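PDB 3N2S: NADPH-dependent nitro/flavin reductase, which reduces nitroaromatic compounds, quinones, azo dyes and FMN with NADPH, and also has NADH oxidase activity. Local coordinates for the interface of chains A and B. Coordinates in Å, arbitrary orientation; residue numbers count along the deposited sequence, not the author numbering. Chains: chain A/B, NADPH-dependent nitro/flavin reductase.

Contact 1: the interface of chains A and B. Residues chain A 176-178, 181; chain B 35, 44, 46, 85.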
ATOM      1  N   LEU A 176      16.511  -2.225  -7.314  1.00 12.45           N
ATOM      2  CA  LEU A 176      17.095  -3.570  -7.340  1.00 11.63           C
ATOM      3  C   LEU A 176      16.984  -4.187  -8.729  1.00 15.66           C
ATOM      4  O   LEU A 176      15.990  -3.951  -9.431  1.00 14.16           O
ATOM      5  CB  LEU A 176      16.331  -4.495  -6.369  1.00 11.39           C
ATOM      6  CG  LEU A 176      16.700  -4.386  -4.866  1.00 15.66           C
ATOM      7  CD1 LEU A 176      15.537  -4.893  -4.002  1.00 15.73           C
ATOM      8  CD2 LEU A 176      17.968  -5.200  -4.541  1.00 20.68           C
ATOM      9  N   PRO A 177      17.952  -5.033  -9.143  1.00 13.89           N
ATOM     10  CA  PRO A 177      17.801  -5.723 -10.437  1.00 14.23           C
ATOM     11  C   PRO A 177      16.496  -6.501 -10.429  1.00 18.22           C
ATOM     12  O   PRO A 177      16.073  -6.981  -9.374  1.00 16.23           O
ATOM     13  CB  PRO A 177      19.003  -6.681 -10.456  1.00 15.54           C
ATOM     14  CG  PRO A 177      20.037  -5.959  -9.628  1.00 19.02           C
ATOM     15  CD  PRO A 177      19.215  -5.419  -8.480  1.00 14.67           C
ATOM     16  N   LYS A 178      15.832  -6.586 -11.583  1.00 16.76           N
ATOM     17  CA  LYS A 178      14.570  -7.306 -11.754  1.00 17.65           C
ATOM     18  C   LYS A 178      14.579  -8.695 -11.087  1.00 21.20           C
ATOM     19  O   LYS A 178      13.666  -9.015 -10.330  1.00 19.90           O
ATOM     20  CB  LYS A 178      14.237  -7.414 -13.258  1.00 20.05           C
ATOM     21  CG  LYS A 178      12.975  -8.225 -13.594  1.00 34.15           C
ATOM     22  CD  LYS A 178      12.917  -8.527 -15.088  1.00 40.92           C
ATOM     23  CE  LYS A 178      11.683  -9.298 -15.486  1.00 45.43           C
ATOM     24  NZ  LYS A 178      11.681  -9.588 -16.940  1.00 41.73           N
ATOM     25  N   VAL A 181      13.877  -9.015  -7.287  1.00 14.19           N
ATOM     26  CA  VAL A 181      12.492  -8.764  -6.843  1.00 14.04           C
ATOM     27  C   VAL A 181      11.472  -9.716  -7.450  1.00 18.28           C
ATOM     28  O   VAL A 181      10.515 -10.093  -6.772  1.00 17.89           O
ATOM     29  CB  VAL A 181      12.141  -7.272  -7.093  1.00 19.09           C
ATOM     30  CG1 VAL A 181      10.652  -6.977  -6.885  1.00 20.04           C
ATOM     31  CG2 VAL A 181      12.984  -6.369  -6.203  1.00 18.69           C
TER
ATOM     32  N   GLN B  35       8.393  -1.580  -9.365  1.00 10.37           N
ATOM     33  CA  GLN B  35       9.630  -1.224  -8.669  1.00  9.57           C
ATOM     34  C   GLN B  35       9.844   0.279  -8.546  1.00 12.09           C
ATOM     35  O   GLN B  35      10.503   0.708  -7.613  1.00 12.38           O
ATOM     36  CB  GLN B  35      10.842  -1.863  -9.363  1.00 10.85           C
ATOM     37  CG  GLN B  35      10.908  -3.373  -9.238  1.00 16.25           C
ATOM     38  CD  GLN B  35      12.250  -3.847  -9.734  1.00 21.87           C
ATOM     39  OE1 GLN B  35      13.247  -3.866  -9.002  1.00 17.54           O
ATOM     40  NE2 GLN B  35      12.317  -4.172 -10.994  1.00  9.94           N
ATOM     41  N   GLN B  44      13.075  -1.318  -0.200  1.00 10.47           N
ATOM     42  CA  GLN B  44      12.412  -2.143  -1.222  1.00  9.92           C
ATOM     43  C   GLN B  44      12.047  -3.506  -0.603  1.00 14.49           C
ATOM     44  O   GLN B  44      12.460  -4.568  -1.100  1.00 11.53           O
ATOM     45  CB  GLN B  44      13.313  -2.286  -2.463  1.00 10.56           C
ATOM     46  CG  GLN B  44      13.625  -0.940  -3.126  1.00 10.50           C
ATOM     47  CD  GLN B  44      14.829  -0.979  -4.031  1.00 15.99           C
ATOM     48  OE1 GLN B  44      14.743  -1.439  -5.164  1.00 12.54           O
ATOM     49  NE2 GLN B  44      15.956  -0.463  -3.562  1.00  9.29           N
ATOM     50  N   TYR B  46       9.996  -5.932  -0.473  1.00 12.15           N
ATOM     51  CA  TYR B  46       9.004  -6.782  -1.103  1.00 11.48           C
ATOM     52  C   TYR B  46       9.622  -7.687  -2.164  1.00 15.01           C
ATOM     53  O   TYR B  46      10.746  -7.450  -2.639  1.00 13.55           O
ATOM     54  CB  TYR B  46       7.861  -5.912  -1.725  1.00 11.72           C
ATOM     55  CG  TYR B  46       8.366  -4.908  -2.752  1.00 13.35           C
ATOM     56  CD1 TYR B  46       8.460  -5.247  -4.101  1.00 16.17           C
ATOM     57  CD2 TYR B  46       8.835  -3.658  -2.360  1.00 11.90           C
ATOM     58  CE1 TYR B  46       8.996  -4.360  -5.033  1.00 15.96           C
ATOM     59  CE2 TYR B  46       9.379  -2.767  -3.281  1.00 11.79           C
ATOM     60  CZ  TYR B  46       9.454  -3.121  -4.616  1.00 17.06           C
ATOM     61  OH  TYR B  46       9.976  -2.241  -5.528  1.00 16.17           O
ATOM     62  N   ARG B  85      15.636 -10.827   2.232  1.00 13.00           N
ATOM     63  CA  ARG B  85      16.723 -10.179   1.481  1.00 13.52           C
ATOM     64  C   ARG B  85      17.653  -9.455   2.479  1.00 16.65           C
ATOM     65  O   ARG B  85      18.884  -9.611   2.438  1.00 16.70           O
ATOM     66  CB  ARG B  85      16.085  -9.177   0.488  1.00 12.33           C
ATOM     67  CG  ARG B  85      17.049  -8.398  -0.390  1.00 21.80           C
ATOM     68  CD  ARG B  85      16.310  -7.493  -1.370  1.00 16.91           C
ATOM     69  NE  ARG B  85      15.435  -8.252  -2.279  1.00 11.98           N
ATOM     70  CZ  ARG B  85      14.123  -8.064  -2.370  1.00 22.08           C
ATOM     71  NH1 ARG B  85      13.524  -7.151  -1.617  1.00  9.11           N
ATOM     72  NH2 ARG B  85      13.397  -8.799  -3.199  1.00 17.84           N
TER
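A:Leu176 meets B:Gln44 where an extended run of chain A through A:Leu176 and A:Pro177 turns into the short helix 178-181, while the loop at B:Gln44 takes a left-handed backbone turn (phi 48°). This is part of the two-fold dimer interface of a nitroreductase-family flavoenzyme. The backbone N-H of A:Leu176 points almost straight (174° at H) at the amide oxygen OE1 of B:Gln44, 2.9 Å from N, and uses an in-plane lone pair of that oxygen. The two side chains run antiparallel, side by side, with A:Leu176 CD1 packing 3.8 Å from B:Gln44 CB. The same methyl lies over one guanidinium face of B:Arg85, toward its rim, with CD1 3.8 Å from CZ. B:Arg85 bends at its third torsion (chi3 -60°), turning the guanidinium end-on to B:Tyr46, where NH1 and NH2 both bond the backbone O at 3.0 Å. Both nitrogens approach from the same face of that carbonyl, and the two bonds to one oxygen fix the rotation of the guanidinium, with one face toward the leucine methyl. From the helix, A:Val181 CG1 touches the ring of B:Tyr46, 3.6 Å from CE1, while CG2 lies 3.9 Å from B:Arg85 NH2. One pairing is doubtful: B:Gln35 OE1 sits 2.8 Å from A:Leu176 O, two acceptors face to face, and the side-chain amide may be modelled the wrong way round, with NE2 more plausible in that place.

Contact 2: the interface of chains A and B. Residues chain A 103-104, 248-249; chain B 238.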
ATOM      1  N   ASN A 103      -7.905  -7.387  15.044  1.00 15.39           N
ATOM      2  CA  ASN A 103      -6.968  -8.464  14.769  1.00 14.75           C
ATOM      3  C   ASN A 103      -5.904  -8.070  13.732  1.00 17.06           C
ATOM      4  O   ASN A 103      -5.959  -6.966  13.182  1.00 15.90           O
ATOM      5  CB  ASN A 103      -7.717  -9.759  14.378  1.00 17.25           C
ATOM      6  CG  ASN A 103      -8.542  -9.698  13.110  1.00 30.55           C
ATOM      7  OD1 ASN A 103      -8.464  -8.760  12.303  1.00 21.41           O
ATOM      8  ND2 ASN A 103      -9.316 -10.749  12.880  1.00 24.08           N
ATOM      9  N   THR A 104      -4.960  -8.982  13.458  1.00 13.63           N
ATOM     10  CA  THR A 104      -3.878  -8.773  12.496  1.00 12.94           C
ATOM     11  C   THR A 104      -4.444  -8.637  11.087  1.00 14.77           C
ATOM     12  O   THR A 104      -3.992  -7.767  10.339  1.00 12.97           O
ATOM     13  CB  THR A 104      -2.802  -9.882  12.648  1.00 18.83           C
ATOM     14  OG1 THR A 104      -2.256  -9.791  13.973  1.00 17.78           O
ATOM     15  CG2 THR A 104      -1.673  -9.798  11.573  1.00 14.59           C
ATOM     16  N   LYS A 248      -4.178  -6.709  17.697  1.00 20.92           N
ATOM     17  CA  LYS A 248      -4.227  -7.319  19.035  1.00 20.68           C
ATOM     18  C   LYS A 248      -4.380  -8.831  18.998  1.00 25.80           C
ATOM     19  O   LYS A 248      -5.053  -9.361  18.116  1.00 24.93           O
ATOM     20  CB  LYS A 248      -5.348  -6.687  19.873  1.00 22.33           C
ATOM     21  CG  LYS A 248      -5.070  -5.228  20.235  1.00 30.79           C
ATOM     22  CD  LYS A 248      -6.293  -4.495  20.755  1.00 31.14           C
ATOM     23  CE  LYS A 248      -6.506  -4.644  22.244  1.00 46.21           C
ATOM     24  NZ  LYS A 248      -7.643  -3.810  22.723  1.00 51.80           N
ATOM     25  N   ASN A 249      -3.773  -9.500  20.013  1.00 24.62           N
ATOM     26  CA  ASN A 249      -3.715 -10.937  20.325  1.00 49.75           C
ATOM     27  C   ASN A 249      -2.501 -11.701  19.814  1.00 90.22           C
ATOM     28  O   ASN A 249      -1.580 -11.951  20.594  1.00 55.20           O
ATOM     29  CB  ASN A 249      -5.039 -11.676  20.128  1.00 46.97           C
ATOM     30  CG  ASN A 249      -6.035 -11.415  21.226  1.00 59.81           C
ATOM     31  OD1 ASN A 249      -6.511 -12.346  21.888  1.00 62.08           O
ATOM     32  ND2 ASN A 249      -6.382 -10.148  21.447  1.00 41.73           N
TER
ATOM     33  N   ASN B 238      -2.938 -13.926  13.448  1.00 25.04           N
ATOM     34  CA  ASN B 238      -2.304 -13.342  14.638  1.00 25.34           C
ATOM     35  C   ASN B 238      -1.045 -14.147  14.990  1.00 31.23           C
ATOM     36  O   ASN B 238       0.023 -13.567  15.196  1.00 31.64           O
ATOM     37  CB  ASN B 238      -3.271 -13.355  15.844  1.00 27.16           C
ATOM     38  CG  ASN B 238      -4.514 -12.506  15.708  1.00 51.33           C
ATOM     39  OD1 ASN B 238      -4.698 -11.748  14.752  1.00 38.67           O
ATOM     40  ND2 ASN B 238      -5.401 -12.613  16.684  1.00 45.79           N
TER
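A small polar joint of the two-fold homodimer interface, this contact joins helix 237-243 of one nitroreductase-family subunit, through B:Asn238, to the start of helix 104-127 of the other, with the C-terminal tail alongside. The side-chain oxygen OD1 of B:Asn238 accepts the backbone N-H of A:Thr104, the first residue of the long helix, at 3.1 Å from N. At the hydrogen the bond is nearly straight (168°), though the donor is tilted 25° from the carbonyl plane of the amide. The partner subunit thus supplies an acceptor at a helix N-terminus, in the manner of a helix cap, and the helix dipole would probably favour the oxygen there. A:Thr104 OG1 adds a weak bond to the same OD1 at 3.2 Å. With its CG beside its own backbone N (chi1 -64°), B:Asn238 passes alongside A:Thr104 in the opposite direction, and A:Thr104 CB packs 4.0 Å from B:Asn238 CA. On the other branch, ND2 lies near the tail, 3.6 Å from A:Lys248 O, which is long for a hydrogen bond. A:Asn103 touches OD1 through its CB, 3.6 Å away. A:Asn249, the last residue, brings its CB toward ND2 but is poorly ordered. A leucine in place of B:Asn238 would probably leave the A:Thr104 N-H without its cross-subunit acceptor.

About 29 Å separates the C-alpha centres of contact 1 and contact 2, and they have no residue in common. Each is repeated by the dimer two-fold with the chains exchanged, so every subunit plays both parts. Contact 1 follows directly after A:Arg175, one of the FMN-pocket residues, and on chain B, B:Gln35 and B:Gln44 lie on either side of the pocket stretch B:Ser38 to B:Ser40. Helix 104-127, whose first residue takes part in contact 2, also carries the pocket residues A:Ile112 and A:Leu116. Both contacts may steady segments that line the flavin pocket, though the structure alone does not show it.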